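Local coordinates for penicillin-binding protein (Bacillus halodurans, PDB 3TG9) that is a penicillin-binding protein of the serine beta-lactamase family that probably binds beta-lactams through an active-site serine, at residues 239-244 / 307-312; 182-187 / 247-252; 37-42 / 211-216; 43-48 / 313-318. All coordinates share one frame; numbering follows the deposited sequence.

Interaction 1. Residues 239-244 / 307-312; sequences KLWLAL and NGIVVV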
loop_
_atom_site.group_PDB
_atom_site.type_symbol
_atom_site.label_atom_id
_atom_site.label_comp_id
_atom_site.label_asym_id
_atom_site.label_seq_id
_atom_site.Cartn_x
_atom_site.Cartn_y
_atom_site.Cartn_z
ATOM N N LYS B 239 -16.281 -24.404 -1.291
ATOM C CA LYS B 239 -16.118 -25.202 -2.502
ATOM C C LYS B 239 -14.796 -25.952 -2.512
ATOM O O LYS B 239 -14.683 -27.002 -3.141
ATOM C CB LYS B 239 -16.198 -24.329 -3.759
ATOM C CG LYS B 239 -17.569 -23.725 -4.036
ATOM C CD LYS B 239 -17.568 -22.982 -5.371
ATOM C CE LYS B 239 -18.773 -22.060 -5.504
ATOM N NZ LYS B 239 -20.021 -22.688 -4.968
ATOM N N LEU B 240 -13.780 -25.400 -1.852
ATOM C CA LEU B 240 -12.477 -26.052 -1.856
ATOM C C LEU B 240 -12.491 -27.345 -1.032
ATOM O O LEU B 240 -11.927 -28.363 -1.441
ATOM C CB LEU B 240 -11.362 -25.112 -1.376
ATOM C CG LEU B 240 -10.053 -25.910 -1.310
ATOM C CD1 LEU B 240 -8.889 -25.248 -1.979
ATOM C CD2 LEU B 240 -9.729 -26.339 0.127
ATOM N N TRP B 241 -13.131 -27.299 0.132
ATOM C CA TRP B 241 -13.284 -28.487 0.965
ATOM C C TRP B 241 -14.110 -29.549 0.226
ATOM O O TRP B 241 -13.741 -30.724 0.179
ATOM C CB TRP B 241 -13.983 -28.123 2.275
ATOM C CG TRP B 241 -13.117 -27.453 3.303
ATOM C CD1 TRP B 241 -13.259 -26.183 3.795
ATOM C CD2 TRP B 241 -11.987 -28.020 3.984
ATOM N NE1 TRP B 241 -12.281 -25.924 4.734
ATOM C CE2 TRP B 241 -11.491 -27.036 4.870
ATOM C CE3 TRP B 241 -11.346 -29.261 3.926
ATOM C CZ2 TRP B 241 -10.389 -27.260 5.698
ATOM C CZ3 TRP B 241 -10.255 -29.484 4.747
ATOM C CH2 TRP B 241 -9.785 -28.486 5.623
ATOM N N LEU B 242 -15.238 -29.122 -0.339
ATOM C CA LEU B 242 -16.111 -30.006 -1.100
ATOM C C LEU B 242 -15.347 -30.741 -2.195
ATOM O O LEU B 242 -15.350 -31.966 -2.240
ATOM C CB LEU B 242 -17.275 -29.217 -1.691
ATOM C CG LEU B 242 -18.241 -28.680 -0.634
ATOM C CD1 LEU B 242 -19.355 -27.869 -1.274
ATOM C CD2 LEU B 242 -18.815 -29.822 0.198
ATOM N N ALA B 243 -14.679 -29.997 -3.067
ATOM C CA ALA B 243 -13.880 -30.602 -4.133
ATOM C C ALA B 243 -12.813 -31.556 -3.597
ATOM O O ALA B 243 -12.550 -32.596 -4.201
ATOM C CB ALA B 243 -13.241 -29.523 -4.998
ATOM N N LEU B 244 -12.184 -31.200 -2.479
ATOM C CA LEU B 244 -11.164 -32.062 -1.893
ATOM C C LEU B 244 -11.772 -33.392 -1.418
ATOM O O LEU B 244 -11.297 -34.466 -1.781
ATOM C CB LEU B 244 -10.441 -31.349 -0.741
ATOM C CG LEU B 244 -9.345 -32.123 0.011
ATOM C CD1 LEU B 244 -8.182 -32.508 -0.912
ATOM C CD2 LEU B 244 -8.835 -31.334 1.218
ATOM N N ASN B 307 -20.289 -34.221 7.999
ATOM C CA ASN B 307 -19.919 -33.626 6.722
ATOM C C ASN B 307 -20.134 -32.119 6.754
ATOM O O ASN B 307 -20.628 -31.534 5.801
ATOM C CB ASN B 307 -20.689 -34.262 5.564
ATOM C CG ASN B 307 -19.930 -35.410 4.927
ATOM O OD1 ASN B 307 -20.117 -35.717 3.749
ATOM N ND2 ASN B 307 -19.057 -36.047 5.705
ATOM N N GLY B 308 -19.769 -31.504 7.873
ATOM C CA GLY B 308 -19.931 -30.075 8.043
ATOM C C GLY B 308 -18.748 -29.309 7.488
ATOM O O GLY B 308 -17.650 -29.848 7.391
ATOM N N ILE B 309 -18.987 -28.061 7.098
ATOM C CA ILE B 309 -17.928 -27.150 6.655
ATOM C C ILE B 309 -18.145 -25.818 7.343
ATOM O O ILE B 309 -19.260 -25.293 7.352
ATOM C CB ILE B 309 -17.951 -26.921 5.130
ATOM C CG1 ILE B 309 -17.648 -28.216 4.374
ATOM C CG2 ILE B 309 -16.945 -25.855 4.729
ATOM C CD1 ILE B 309 -17.838 -28.090 2.867
ATOM N N VAL B 310 -17.086 -25.291 7.946
ATOM C CA VAL B 310 -17.109 -23.949 8.519
ATOM C C VAL B 310 -15.986 -23.115 7.889
ATOM O O VAL B 310 -14.902 -23.616 7.602
ATOM C CB VAL B 310 -16.985 -23.958 10.063
ATOM C CG1 VAL B 310 -16.988 -22.535 10.618
ATOM C CG2 VAL B 310 -18.119 -24.763 10.674
ATOM N N VAL B 311 -16.275 -21.852 7.622
ATOM C CA VAL B 311 -15.278 -20.947 7.073
ATOM C C VAL B 311 -15.431 -19.639 7.810
ATOM O O VAL B 311 -16.514 -19.068 7.830
ATOM C CB VAL B 311 -15.484 -20.695 5.568
ATOM C CG1 VAL B 311 -14.398 -19.788 5.036
ATOM C CG2 VAL B 311 -15.509 -22.010 4.796
ATOM N N VAL B 312 -14.366 -19.178 8.447
ATOM C CA VAL B 312 -14.378 -17.847 9.043
ATOM C C VAL B 312 -13.263 -16.988 8.449
ATOM O O VAL B 312 -12.083 -17.241 8.688
ATOM C CB VAL B 312 -14.266 -17.908 10.581
ATOM C CG1 VAL B 312 -14.419 -16.529 11.177
ATOM C CG2 VAL B 312 -15.331 -18.850 11.153
#
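W241 and L242, neighbours on helix 234-245, both meet I309 of strand 308-314. W241 comes first along the helix and points at the strand. Its CG lies anti to the carbonyl carbon (chi1 -78°), which turns the indole toward the strand, with CD1 against I309. W241 CD1, on the pyrrole side of the indole, is 3.8 Å from I309 CG2. The methyl meets the ring obliquely. W241 CB adds a second touch, 3.9 Å from I309 CD1. The polar corner of the indole is satisfied elsewhere: NE1 is hydrogen-bonded to S300 OG, and S300 OG is also bonded to V310 O. L242 comes next. Its CB leaves the helix beside the contact, but the isobutyl end reaches I309. L242 CD2 and I309 CD1 are 3.3 Å apart, tighter than usual for two methyls. I309 uses two branches: CG2 meets the indole, while CD1, at the end of an extended CG1 arm (chi2 172°), touches both W241 CB and the end of L242. There is no hydrogen bond between the two segments. The contact is hydrophobic packing of a helix on the face of the large antiparallel sheet, part of the helix-on-sheet architecture of this fold. F302 of strand 296-303 touches both W241 and I309. L59 of helix 58-70 packs on W241. On the sheet's other face, V310 and V312 pack against helix 320-330.

Interaction 2. Residues 182-187 / 247-252; sequences QRAGMH and HELLNE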
loop_
_atom_site.group_PDB
_atom_site.type_symbol
_atom_site.label_atom_id
_atom_site.label_comp_id
_atom_site.label_asym_id
_atom_site.label_seq_id
_atom_site.Cartn_x
_atom_site.Cartn_y
_atom_site.Cartn_z
ATOM N N GLN B 182 -9.532 -23.560 -10.143
ATOM C CA GLN B 182 -10.366 -23.753 -11.320
ATOM C C GLN B 182 -10.972 -25.139 -11.251
ATOM O O GLN B 182 -12.170 -25.322 -11.460
ATOM C CB GLN B 182 -9.528 -23.628 -12.592
ATOM C CG GLN B 182 -10.329 -23.295 -13.841
ATOM C CD GLN B 182 -10.602 -21.802 -13.977
ATOM O OE1 GLN B 182 -11.034 -21.142 -13.026
ATOM N NE2 GLN B 182 -10.347 -21.266 -15.163
ATOM N N ARG B 183 -10.117 -26.106 -10.942
ATOM C CA ARG B 183 -10.496 -27.505 -10.842
ATOM C C ARG B 183 -11.449 -27.759 -9.671
ATOM O O ARG B 183 -11.927 -28.876 -9.499
ATOM C CB ARG B 183 -9.235 -28.366 -10.718
ATOM C CG ARG B 183 -9.377 -29.787 -11.221
ATOM C CD ARG B 183 -8.021 -30.482 -11.285
ATOM N NE ARG B 183 -8.132 -31.913 -11.004
ATOM C CZ ARG B 183 -7.110 -32.766 -11.028
ATOM N NH1 ARG B 183 -5.891 -32.330 -11.330
ATOM N NH2 ARG B 183 -7.305 -34.056 -10.749
ATOM N N ALA B 184 -11.738 -26.730 -8.876
ATOM C CA ALA B 184 -12.680 -26.871 -7.761
ATOM C C ALA B 184 -13.800 -25.839 -7.788
ATOM O O ALA B 184 -14.558 -25.718 -6.821
ATOM C CB ALA B 184 -11.945 -26.807 -6.427
ATOM N N GLY B 185 -13.882 -25.074 -8.874
ATOM C CA GLY B 185 -14.974 -24.140 -9.075
ATOM C C GLY B 185 -14.848 -22.824 -8.337
ATOM O O GLY B 185 -15.834 -22.111 -8.172
ATOM N N MET B 186 -13.634 -22.496 -7.898
ATOM C CA MET B 186 -13.379 -21.271 -7.143
ATOM C C MET B 186 -13.007 -20.092 -8.061
ATOM O O MET B 186 -11.829 -19.754 -8.189
ATOM C CB MET B 186 -12.262 -21.522 -6.126
ATOM C CG MET B 186 -12.534 -22.711 -5.191
ATOM S SD MET B 186 -11.070 -23.277 -4.272
ATOM C CE MET B 186 -10.737 -21.836 -3.257
ATOM N N HIS B 187 -14.008 -19.463 -8.675
ATOM C CA HIS B 187 -13.765 -18.403 -9.659
ATOM C C HIS B 187 -13.585 -17.014 -9.043
ATOM O O HIS B 187 -13.313 -16.054 -9.755
ATOM C CB HIS B 187 -14.899 -18.355 -10.691
ATOM C CG HIS B 187 -15.364 -19.707 -11.145
ATOM N ND1 HIS B 187 -14.678 -20.457 -12.077
ATOM C CD2 HIS B 187 -16.449 -20.438 -10.793
ATOM C CE1 HIS B 187 -15.318 -21.594 -12.276
ATOM N NE2 HIS B 187 -16.396 -21.611 -11.513
ATOM N N HIS B 247 -12.898 -35.990 -3.964
ATOM C CA HIS B 247 -11.839 -36.550 -4.798
ATOM C C HIS B 247 -11.787 -35.884 -6.168
ATOM O O HIS B 247 -11.368 -36.496 -7.151
ATOM C CB HIS B 247 -12.004 -38.072 -4.940
ATOM C CG HIS B 247 -12.099 -38.800 -3.630
ATOM N ND1 HIS B 247 -11.148 -38.676 -2.637
ATOM C CD2 HIS B 247 -13.021 -39.674 -3.159
ATOM C CE1 HIS B 247 -11.489 -39.432 -1.607
ATOM N NE2 HIS B 247 -12.621 -40.045 -1.898
ATOM N N GLU B 248 -12.196 -34.618 -6.217
ATOM C CA GLU B 248 -12.211 -33.835 -7.455
ATOM C C GLU B 248 -10.884 -33.134 -7.710
ATOM O O GLU B 248 -10.657 -32.598 -8.795
ATOM C CB GLU B 248 -13.351 -32.809 -7.429
ATOM C CG GLU B 248 -14.722 -33.426 -7.681
ATOM C CD GLU B 248 -15.872 -32.517 -7.284
ATOM O OE1 GLU B 248 -15.615 -31.355 -6.902
ATOM O OE2 GLU B 248 -17.037 -32.972 -7.348
ATOM N N LEU B 249 -10.014 -33.137 -6.705
ATOM C CA LEU B 249 -8.714 -32.490 -6.806
ATOM C C LEU B 249 -7.610 -33.540 -6.877
ATOM O O LEU B 249 -6.605 -33.374 -7.572
ATOM C CB LEU B 249 -8.495 -31.554 -5.611
ATOM C CG LEU B 249 -9.352 -30.278 -5.583
ATOM C CD1 LEU B 249 -9.078 -29.425 -4.343
ATOM C CD2 LEU B 249 -9.156 -29.458 -6.858
ATOM N N LEU B 250 -7.815 -34.626 -6.146
ATOM C CA LEU B 250 -6.892 -35.748 -6.129
ATOM C C LEU B 250 -7.732 -37.013 -6.109
ATOM O O LEU B 250 -8.903 -36.978 -5.728
ATOM C CB LEU B 250 -6.037 -35.704 -4.866
ATOM C CG LEU B 250 -5.134 -34.496 -4.639
ATOM C CD1 LEU B 250 -5.028 -34.203 -3.145
ATOM C CD2 LEU B 250 -3.759 -34.715 -5.269
ATOM N N ASN B 251 -7.152 -38.132 -6.515
ATOM C CA ASN B 251 -7.884 -39.388 -6.420
ATOM C C ASN B 251 -7.980 -39.807 -4.949
ATOM O O ASN B 251 -7.396 -39.163 -4.078
ATOM C CB ASN B 251 -7.240 -40.469 -7.290
ATOM C CG ASN B 251 -5.884 -40.896 -6.781
ATOM O OD1 ASN B 251 -5.566 -40.742 -5.595
ATOM N ND2 ASN B 251 -5.067 -41.444 -7.679
ATOM N N GLU B 252 -8.719 -40.871 -4.670
ATOM C CA GLU B 252 -8.973 -41.278 -3.290
ATOM C C GLU B 252 -7.697 -41.584 -2.485
ATOM O O GLU B 252 -7.549 -41.134 -1.348
ATOM C CB GLU B 252 -9.934 -42.468 -3.265
ATOM C CG GLU B 252 -10.036 -43.141 -1.920
ATOM C CD GLU B 252 -10.871 -44.397 -1.980
ATOM O OE1 GLU B 252 -12.112 -44.288 -2.068
ATOM O OE2 GLU B 252 -10.281 -45.493 -1.946
#
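R183 has CG anti to the backbone N (chi1 -154°), and its chain bends at chi3. These torsions carry the guanidinium alongside the backbone of E248 and L249. R183 NE then makes a weak hydrogen bond to E248 O, 3.4 Å long with an N-H...O angle of 142°. The guanidinium also lies close to the next carbonyl. L249 O sits over one face, 3.3 Å from R183 NH2, but the angle is too poor for a hydrogen bond. L249 O is instead bonded by Q67 NE2 of helix 58-70. Both segments leave helices through Schellman motifs. G185 is the C-prime residue after helix 172-182, and H247 is the C-prime residue after helix 234-245. The contact thus joins two helix exits in the helical part of the fold. L249 supplies the apolar half. With CG anti to the carbonyl carbon (chi1 -70°), it brings CD2 to 3.9 Å from A184 CB. The same methyl is 4.0 Å from R183 CB. A243 of helix 234-245 touches both A184 and E248. Further along, N251 is the N-cap of helix 252-258, with OD1 accepting from Y254 N.

Interaction 3. Residues 37-42 / 211-216; sequences ANRAER and GSWKTN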
loop_
_atom_site.group_PDB
_atom_site.type_symbol
_atom_site.label_atom_id
_atom_site.label_comp_id
_atom_site.label_asym_id
_atom_site.label_seq_id
_atom_site.Cartn_x
_atom_site.Cartn_y
_atom_site.Cartn_z
ATOM N N ALA B 37 -15.293 -4.092 4.755
ATOM C CA ALA B 37 -14.204 -4.429 3.850
ATOM C C ALA B 37 -13.282 -3.218 3.667
ATOM O O ALA B 37 -12.055 -3.348 3.676
ATOM C CB ALA B 37 -14.754 -4.882 2.509
ATOM N N ASN B 38 -13.878 -2.040 3.510
ATOM C CA ASN B 38 -13.120 -0.789 3.456
ATOM C C ASN B 38 -13.746 0.205 4.417
ATOM O O ASN B 38 -14.830 0.722 4.161
ATOM C CB ASN B 38 -13.110 -0.222 2.024
ATOM C CG ASN B 38 -12.132 0.944 1.846
ATOM O OD1 ASN B 38 -12.087 1.872 2.655
ATOM N ND2 ASN B 38 -11.344 0.889 0.782
ATOM N N ARG B 39 -13.083 0.456 5.537
ATOM C CA ARG B 39 -13.618 1.374 6.532
ATOM C C ARG B 39 -13.787 2.793 5.965
ATOM O O ARG B 39 -14.900 3.329 5.921
ATOM C CB ARG B 39 -12.720 1.390 7.767
ATOM C CG ARG B 39 -12.520 0.016 8.388
ATOM C CD ARG B 39 -11.781 0.094 9.709
ATOM N NE ARG B 39 -11.465 -1.238 10.221
ATOM C CZ ARG B 39 -10.945 -1.474 11.422
ATOM N NH1 ARG B 39 -10.703 -0.472 12.243
ATOM N NH2 ARG B 39 -10.680 -2.713 11.802
ATOM N N ALA B 40 -12.687 3.393 5.524
ATOM C CA ALA B 40 -12.734 4.728 4.931
ATOM C C ALA B 40 -13.919 4.894 3.972
ATOM O O ALA B 40 -14.776 5.747 4.183
ATOM C CB ALA B 40 -11.415 5.048 4.224
ATOM N N GLU B 41 -13.967 4.074 2.928
ATOM C CA GLU B 41 -15.011 4.168 1.911
ATOM C C GLU B 41 -16.336 3.551 2.333
ATOM O O GLU B 41 -17.274 3.480 1.537
ATOM C CB GLU B 41 -14.541 3.510 0.613
ATOM C CG GLU B 41 -13.241 4.081 0.094
ATOM C CD GLU B 41 -13.398 5.521 -0.362
ATOM O OE1 GLU B 41 -14.458 5.826 -0.949
ATOM O OE2 GLU B 41 -12.467 6.340 -0.134
ATOM N N ARG B 42 -16.412 3.085 3.574
ATOM C CA ARG B 42 -17.657 2.538 4.096
ATOM C C ARG B 42 -18.225 1.450 3.188
ATOM O O ARG B 42 -19.439 1.359 2.991
ATOM C CB ARG B 42 -18.688 3.655 4.265
ATOM C CG ARG B 42 -18.223 4.783 5.161
ATOM C CD ARG B 42 -18.020 4.285 6.574
ATOM N NE ARG B 42 -19.285 3.879 7.180
ATOM C CZ ARG B 42 -19.982 4.636 8.022
ATOM N NH1 ARG B 42 -19.530 5.840 8.361
ATOM N NH2 ARG B 42 -21.126 4.191 8.525
ATOM N N GLY B 211 -3.943 3.357 19.743
ATOM C CA GLY B 211 -5.353 3.665 19.569
ATOM C C GLY B 211 -5.806 3.807 18.127
ATOM O O GLY B 211 -6.999 3.678 17.835
ATOM N N SER B 212 -4.863 4.066 17.220
ATOM C CA SER B 212 -5.193 4.272 15.806
ATOM C C SER B 212 -5.161 2.984 14.988
ATOM O O SER B 212 -4.639 1.960 15.445
ATOM C CB SER B 212 -4.215 5.266 15.185
ATOM O OG SER B 212 -2.906 4.716 15.122
ATOM N N TRP B 213 -5.713 3.040 13.776
ATOM C CA TRP B 213 -5.548 1.935 12.834
ATOM C C TRP B 213 -4.692 2.242 11.607
ATOM O O TRP B 213 -4.383 3.397 11.308
ATOM C CB TRP B 213 -6.882 1.292 12.433
ATOM C CG TRP B 213 -7.892 2.103 11.634
ATOM C CD1 TRP B 213 -9.125 2.509 12.065
ATOM C CD2 TRP B 213 -7.800 2.518 10.256
ATOM N NE1 TRP B 213 -9.789 3.177 11.060
ATOM C CE2 TRP B 213 -9.001 3.192 9.941
ATOM C CE3 TRP B 213 -6.817 2.401 9.268
ATOM C CZ2 TRP B 213 -9.240 3.754 8.680
ATOM C CZ3 TRP B 213 -7.057 2.956 8.017
ATOM C CH2 TRP B 213 -8.256 3.629 7.736
ATOM N N LYS B 214 -4.288 1.185 10.918
ATOM C CA LYS B 214 -3.633 1.317 9.628
ATOM C C LYS B 214 -3.916 0.056 8.841
ATOM O O LYS B 214 -4.323 -0.947 9.414
ATOM C CB LYS B 214 -2.128 1.551 9.786
ATOM C CG LYS B 214 -1.323 0.340 10.232
ATOM C CD LYS B 214 0.148 0.705 10.399
ATOM C CE LYS B 214 0.999 -0.522 10.730
ATOM N NZ LYS B 214 2.453 -0.184 10.757
ATOM N N THR B 215 -3.751 0.112 7.526
ATOM C CA THR B 215 -3.930 -1.080 6.709
ATOM C C THR B 215 -2.611 -1.854 6.600
ATOM O O THR B 215 -1.552 -1.325 6.911
ATOM C CB THR B 215 -4.519 -0.749 5.325
ATOM O OG1 THR B 215 -3.691 0.216 4.659
ATOM C CG2 THR B 215 -5.917 -0.177 5.487
ATOM N N ASN B 216 -2.687 -3.113 6.176
ATOM C CA ASN B 216 -1.536 -4.005 6.239
ATOM C C ASN B 216 -0.674 -4.020 4.973
ATOM O O ASN B 216 0.121 -4.935 4.774
ATOM C CB ASN B 216 -1.992 -5.418 6.586
ATOM C CG ASN B 216 -2.951 -5.984 5.567
ATOM O OD1 ASN B 216 -3.335 -5.307 4.618
ATOM N ND2 ASN B 216 -3.347 -7.241 5.758
#
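R39 and W213 carry this contact, a cation-pi pair at the protein surface. R39 opens a type I beta turn from R39 to R42, and W213 lies on strand 213-215 of a two-stranded antiparallel ribbon with strand 205-207. R39 has CG anti to the carbonyl carbon (chi1 -56°) and runs extended from CG to NE. That straight arm carries it over one face of the indole. The two side chains pass each other in opposite directions. R39 CD lies over the pyrrole ring, toward its rim, as a CH-pi contact 4.2 Å from the centroid of the five-membered ring of W213. R39 CZ is 4.8 Å from the same centroid and also above the face. The guanidinium does not lie flat on the ring: the two planes are 71° apart. NH1 therefore comes nearer to the indole than the rest of the group. The electron-rich indole face probably favours the positive charge held above it. R39 NH2 also has a long, weak ion pair with D207, a residue that W213 touches too. Y205 meets the W213 ring edge-to-face, and its OH is hydrogen-bonded to R39 N. The second subunit lies close, with its D195 packing on W213 and its L197 on A40. Just before the turn, N38 forms an Asx motif: its OD1 accepts from E41 N at 2.9 Å, the donor standing above the carbonyl plane. The closest approach across the contact is R39 NH1 to W213 CD1, at 3.4 Å.

Interaction 4. Residues 43-48 / 313-318; sequences IPNEHH and CANQSS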
loop_
_atom_site.group_PDB
_atom_site.type_symbol
_atom_site.label_atom_id
_atom_site.label_comp_id
_atom_site.label_asym_id
_atom_site.label_seq_id
_atom_site.Cartn_x
_atom_site.Cartn_y
_atom_site.Cartn_z
ATOM N N ILE B 43 -17.346 0.641 2.607
ATOM C CA ILE B 43 -17.802 -0.514 1.851
ATOM C C ILE B 43 -17.920 -1.691 2.811
ATOM O O ILE B 43 -16.916 -2.181 3.327
ATOM C CB ILE B 43 -16.855 -0.870 0.697
ATOM C CG1 ILE B 43 -16.670 0.337 -0.230
ATOM C CG2 ILE B 43 -17.393 -2.083 -0.069
ATOM C CD1 ILE B 43 -15.787 0.059 -1.439
ATOM N N PRO B 44 -19.154 -2.130 3.073
ATOM C CA PRO B 44 -19.382 -3.206 4.043
ATOM C C PRO B 44 -18.798 -4.509 3.539
ATOM O O PRO B 44 -18.776 -4.740 2.324
ATOM C CB PRO B 44 -20.918 -3.336 4.084
ATOM C CG PRO B 44 -21.451 -2.089 3.387
ATOM C CD PRO B 44 -20.393 -1.705 2.399
ATOM N N ASN B 45 -18.335 -5.352 4.456
ATOM C CA ASN B 45 -18.044 -6.732 4.109
ATOM C C ASN B 45 -19.328 -7.395 3.653
ATOM O O ASN B 45 -20.365 -7.259 4.312
ATOM C CB ASN B 45 -17.494 -7.474 5.322
ATOM C CG ASN B 45 -16.044 -7.165 5.573
ATOM O OD1 ASN B 45 -15.223 -7.233 4.665
ATOM N ND2 ASN B 45 -15.716 -6.821 6.811
ATOM N N GLU B 46 -19.270 -8.100 2.527
ATOM C CA GLU B 46 -20.423 -8.863 2.048
ATOM C C GLU B 46 -20.053 -10.329 1.781
ATOM O O GLU B 46 -18.919 -10.735 2.018
ATOM C CB GLU B 46 -21.005 -8.225 0.788
ATOM C CG GLU B 46 -20.094 -8.307 -0.416
ATOM C CD GLU B 46 -20.850 -8.625 -1.691
ATOM O OE1 GLU B 46 -21.915 -9.277 -1.601
ATOM O OE2 GLU B 46 -20.377 -8.233 -2.785
ATOM N N HIS B 47 -20.998 -11.122 1.282
ATOM C CA HIS B 47 -20.740 -12.546 1.064
ATOM C C HIS B 47 -19.659 -12.776 0.010
ATOM O O HIS B 47 -18.919 -13.750 0.076
ATOM C CB HIS B 47 -22.024 -13.308 0.678
ATOM C CG HIS B 47 -23.092 -13.287 1.733
ATOM N ND1 HIS B 47 -24.253 -14.022 1.633
ATOM C CD2 HIS B 47 -23.167 -12.624 2.913
ATOM C CE1 HIS B 47 -25.004 -13.803 2.699
ATOM N NE2 HIS B 47 -24.367 -12.961 3.494
ATOM N N HIS B 48 -19.549 -11.878 -0.959
ATOM C CA HIS B 48 -18.638 -12.119 -2.076
ATOM C C HIS B 48 -17.318 -11.366 -1.948
ATOM O O HIS B 48 -16.501 -11.361 -2.865
ATOM C CB HIS B 48 -19.337 -11.829 -3.404
ATOM C CG HIS B 48 -20.579 -12.640 -3.603
ATOM N ND1 HIS B 48 -21.832 -12.177 -3.261
ATOM C CD2 HIS B 48 -20.757 -13.900 -4.069
ATOM C CE1 HIS B 48 -22.731 -13.110 -3.527
ATOM N NE2 HIS B 48 -22.105 -14.165 -4.018
ATOM N N CYS B 313 -13.647 -15.993 7.649
ATOM C CA CYS B 313 -12.701 -15.031 7.089
ATOM C C CYS B 313 -12.850 -13.702 7.820
ATOM O O CYS B 313 -13.964 -13.264 8.089
ATOM C CB CYS B 313 -12.952 -14.838 5.596
ATOM S SG CYS B 313 -12.643 -16.280 4.560
ATOM N N ALA B 314 -11.737 -13.069 8.169
ATOM C CA ALA B 314 -11.800 -11.757 8.805
ATOM C C ALA B 314 -10.689 -10.827 8.326
ATOM O O ALA B 314 -9.546 -11.261 8.159
ATOM C CB ALA B 314 -11.757 -11.891 10.309
ATOM N N ASN B 315 -11.035 -9.554 8.112
ATOM C CA ASN B 315 -10.042 -8.535 7.770
ATOM C C ASN B 315 -9.622 -7.729 8.993
ATOM O O ASN B 315 -9.462 -6.519 8.928
ATOM C CB ASN B 315 -10.493 -7.635 6.595
ATOM C CG ASN B 315 -11.646 -6.687 6.955
ATOM O OD1 ASN B 315 -12.593 -7.069 7.655
ATOM N ND2 ASN B 315 -11.576 -5.442 6.448
ATOM N N GLN B 316 -9.475 -8.431 10.113
ATOM C CA GLN B 316 -8.859 -7.886 11.319
ATOM C C GLN B 316 -7.912 -8.939 11.886
ATOM O O GLN B 316 -7.896 -10.087 11.429
ATOM C CB GLN B 316 -9.911 -7.517 12.359
ATOM C CG GLN B 316 -10.673 -8.712 12.897
ATOM C CD GLN B 316 -11.755 -8.318 13.890
ATOM O OE1 GLN B 316 -12.824 -7.843 13.508
ATOM N NE2 GLN B 316 -11.484 -8.534 15.176
ATOM N N SER B 317 -7.126 -8.551 12.881
ATOM C CA SER B 317 -6.021 -9.384 13.351
ATOM C C SER B 317 -6.405 -10.641 14.162
ATOM O O SER B 317 -5.721 -11.657 14.079
ATOM C CB SER B 317 -5.005 -8.523 14.106
ATOM O OG SER B 317 -4.334 -7.642 13.214
ATOM N N SER B 318 -7.486 -10.584 14.936
ATOM C CA SER B 318 -7.915 -11.748 15.705
ATOM C C SER B 318 -9.432 -11.842 15.831
ATOM O O SER B 318 -10.147 -10.878 15.572
ATOM C CB SER B 318 -7.274 -11.742 17.094
ATOM O OG SER B 318 -7.518 -10.508 17.741
#
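The end of strand 308-314, where the chain leaves the large antiparallel sheet, is tied here by N315 to N45, just after the short strand 43-44. N45 ND2 donates to N315 OD1 in a hydrogen bond of 3.2 Å, with an N-H...O angle of 156°. The two side chains come from opposite directions. Their amide planes are nearly perpendicular, 89° apart. The donor stands well above the carbonyl plane of N315, so the bond does not use a lone-pair direction. N315 OD1 lies closer to the amide plane of N45, though tilted from it. N315 is held with CG between its backbone N and carbonyl carbon (chi1 70°), which turns the amide out toward N45 and the neighbouring loop carbonyls.

Both asparagines are buried, and both have further polar partners. N45 ND2 also donates to L34 O, at the end of strand 30-34. N315 OD1 also accepts from S17 OG, and N315 ND2 bonds to L203 O and F36 O. The pair therefore belongs to a buried polar network linking the corner after strand 30-34, the residue just before strand 18-24 and the chain leading into strand 205-207. Strands 30-34, 18-24 and 308-314 are consecutive in the eight-stranded sheet, so the network lies near one end of these three strands. F51 of strand 51-52 packs on N45, C313 and N315.

Interactions 1 and 4 share strand 308-314 of the large antiparallel sheet, with centres about 18 Å apart. Interaction 2 touches interaction 1 along helix 234-245, at K239, L240 and A243; their centres are about 12 Å apart. Interaction 3 touches interaction 4 through A37 and N38, which meet I43, N45 and N315, with about 11 Å between centres. Interactions 2 and 3 are the most distant pair, about 35 Å between centres. Interactions 1 and 2 both lie within the span from 43-48 to 313-318. Segments alternate along the chain in pairs 1 and 2, 3 and 4, and 2 and 3. Interaction 3 closes before interaction 1 opens. The contacts thus join N-terminal, helical and C-terminal parts, from the helical region to the subunit interface.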